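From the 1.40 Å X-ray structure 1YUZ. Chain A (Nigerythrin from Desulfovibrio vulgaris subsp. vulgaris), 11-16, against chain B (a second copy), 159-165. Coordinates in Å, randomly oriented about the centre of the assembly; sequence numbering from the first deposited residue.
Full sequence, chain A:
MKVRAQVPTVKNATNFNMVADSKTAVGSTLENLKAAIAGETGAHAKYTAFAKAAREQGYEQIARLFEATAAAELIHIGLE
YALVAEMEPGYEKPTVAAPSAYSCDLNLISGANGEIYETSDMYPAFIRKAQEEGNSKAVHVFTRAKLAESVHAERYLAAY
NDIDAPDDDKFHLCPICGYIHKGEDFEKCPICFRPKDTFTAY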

# COMPACT_ATOMS: atom_id res chain seq x y z
N LYS A 11 -20.45 9.86 -4.34
CA LYS A 11 -21.81 9.69 -3.84
C LYS A 11 -22.14 8.26 -3.41
O LYS A 11 -22.86 8.06 -2.44
CB LYS A 11 -22.82 10.15 -4.90
CG LYS A 11 -24.27 10.03 -4.47
CD LYS A 11 -25.20 10.44 -5.61
CE LYS A 11 -26.66 10.37 -5.20
NZ LYS A 11 -26.99 11.33 -4.12
N ASN A 12 -21.61 7.27 -4.12
CA ASN A 12 -21.91 5.88 -3.79
C ASN A 12 -20.76 5.07 -3.19
O ASN A 12 -20.93 3.87 -2.94
CB ASN A 12 -22.43 5.13 -5.02
CG ASN A 12 -21.38 4.96 -6.10
OD1 ASN A 12 -20.18 4.93 -5.82
ND2 ASN A 12 -21.82 4.82 -7.35
N ALA A 13 -19.62 5.70 -2.95
CA ALA A 13 -18.46 5.00 -2.39
C ALA A 13 -18.16 5.44 -0.96
O ALA A 13 -18.54 6.53 -0.54
CB ALA A 13 -17.24 5.23 -3.27
N THR A 14 -17.47 4.59 -0.21
CA THR A 14 -17.16 4.93 1.17
C THR A 14 -15.67 5.07 1.49
O THR A 14 -15.27 5.00 2.65
CB THR A 14 -17.80 3.92 2.15
OG1 THR A 14 -17.28 2.61 1.91
CG2 THR A 14 -19.32 3.90 1.96
N ASN A 15 -14.85 5.26 0.46
CA ASN A 15 -13.42 5.46 0.70
C ASN A 15 -12.98 6.84 0.19
O ASN A 15 -11.89 7.00 -0.35
CB ASN A 15 -12.58 4.34 0.07
CG ASN A 15 -12.80 4.17 -1.42
OD1 ASN A 15 -13.66 4.81 -2.02
ND2 ASN A 15 -12.02 3.29 -2.03
N PHE A 16 -13.84 7.83 0.40
CA PHE A 16 -13.55 9.19 -0.02
C PHE A 16 -13.29 10.15 1.13
O PHE A 16 -13.25 11.36 0.94
CB PHE A 16 -14.67 9.74 -0.91
CG PHE A 16 -14.59 9.28 -2.34
CD1 PHE A 16 -14.86 7.96 -2.68
CD2 PHE A 16 -14.20 10.16 -3.34
CE1 PHE A 16 -14.76 7.52 -3.99
CE2 PHE A 16 -14.10 9.73 -4.67
CZ PHE A 16 -14.38 8.41 -4.99
N ALA B 159 -8.27 -4.11 0.27
CA ALA B 159 -9.54 -3.95 0.98
C ALA B 159 -10.08 -2.54 0.81
O ALA B 159 -11.29 -2.33 0.71
CB ALA B 159 -9.35 -4.26 2.45
N TYR B 160 -9.18 -1.56 0.77
CA TYR B 160 -9.56 -0.17 0.60
C TYR B 160 -10.14 0.04 -0.79
O TYR B 160 -11.17 0.69 -0.96
CB TYR B 160 -8.32 0.72 0.79
CG TYR B 160 -8.55 2.21 0.63
CD1 TYR B 160 -8.90 3.01 1.71
CD2 TYR B 160 -8.33 2.82 -0.61
CE1 TYR B 160 -9.03 4.38 1.57
CE2 TYR B 160 -8.46 4.20 -0.75
CZ TYR B 160 -8.80 4.97 0.34
OH TYR B 160 -8.88 6.34 0.21
N ASN B 161 -9.49 -0.53 -1.80
CA ASN B 161 -9.96 -0.39 -3.17
C ASN B 161 -11.31 -1.06 -3.38
O ASN B 161 -12.12 -0.60 -4.19
CB ASN B 161 -8.94 -0.97 -4.15
CG ASN B 161 -7.71 -0.10 -4.25
OD1 ASN B 161 -7.80 1.11 -4.07
ND2 ASN B 161 -6.57 -0.70 -4.54
N ASP B 162 -11.56 -2.15 -2.65
CA ASP B 162 -12.82 -2.87 -2.76
C ASP B 162 -13.68 -2.69 -1.52
O ASP B 162 -14.46 -3.57 -1.17
CB ASP B 162 -12.56 -4.37 -2.96
CG ASP B 162 -11.95 -4.67 -4.31
OD1 ASP B 162 -12.30 -3.97 -5.28
OD2 ASP B 162 -11.14 -5.62 -4.40
N ILE B 163 -13.55 -1.54 -0.87
CA ILE B 163 -14.30 -1.29 0.35
C ILE B 163 -15.81 -1.47 0.18
O ILE B 163 -16.49 -1.89 1.12
CB ILE B 163 -13.99 0.12 0.91
CG1 ILE B 163 -14.57 0.26 2.32
CG2 ILE B 163 -14.56 1.19 -0.01
CD1 ILE B 163 -14.02 1.44 3.10
N ASP B 164 -16.33 -1.19 -1.01
CA ASP B 164 -17.76 -1.33 -1.25
C ASP B 164 -18.10 -2.57 -2.08
O ASP B 164 -19.21 -2.70 -2.59
CB ASP B 164 -18.29 -0.06 -1.91
CG ASP B 164 -18.03 1.17 -1.07
OD1 ASP B 164 -18.44 1.17 0.11
OD2 ASP B 164 -17.42 2.13 -1.58
N ALA B 165 -17.13 -3.47 -2.19
CA ALA B 165 -17.32 -4.71 -2.94
C ALA B 165 -16.72 -5.88 -2.17
O ALA B 165 -15.82 -6.56 -2.66
CB ALA B 165 -16.67 -4.59 -4.31
O HOH W 1 -12.07 2.17 -4.78

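An irregular strip of chain A lies here against the end of a helix in chain B and the type I turn, Asp B162 to Ala B165, that follows it. The contact is small, burying 308 Å² in all, and it rests chiefly on hydrogen bonds made by Thr A14 and Asn A15.

The first group of hydrogen bonds centres on the carboxylate of Asp B164, whose CA-to-CB bond points toward chain A. Its two oxygens serve one residue: OD2 accepts from the backbone N of Thr A14 at 2.8 Å, with an N-H...O angle of 153°, while OD1 accepts from OG1 of the same threonine at 2.6 Å. An aspartate suits this place because its two acceptors are spaced to meet a backbone amide and a side-chain hydroxyl together. Threonine supplies the matching pair of donors, its chi1 of 62° (p) setting OG1 on the same side as its own N. Beside this clamp, CA of Ala A13 lies 3.2 Å and its CB 3.5 Å from OD2 of Asp B164, so backbone and methyl both lie close to the carboxylate.

The second polar group belongs to Asn A15, which is buried and whose CA-to-CB bond points toward chain B. Its ND2 donates to the backbone O of Tyr B160 at 2.9 Å, with an angle of 132°. Near the end of a helix, carbonyls begin to lose their regular amide partners; within its own stretch this one receives a weak bond from Ile B163 N, at 3.3 Å from Tyr B160 O, and it also accepts the asparagine's amide. The amide has two hydrogens, and ND2 uses a further one on water 1, 3.0 Å from the water oxygen. The oxygen of that water, 2.8 Å from O of Asn B161, donates to it, so a single side-chain nitrogen reaches two successive helix carbonyls, one directly and one through solvent.

Van der Waals packing completes the fit, most of it around the same asparagine. Its CB sits over one face of the Tyr B160 ring, 4.0 Å from the centroid and 19° off the ring normal, a CH-pi contact in which a weakly polarised C-H meets the pi cloud. CG2 of Ile B163 lies 3.7 Å from CB of Asn A15 and 3.6 Å from OG1 of Thr A14, and CG1 is also 3.6 Å from that OG1, so the isoleucine packs against both residues. Phe A16, by contrast, has its CA-to-CB bond directed away and makes no contact with this stretch.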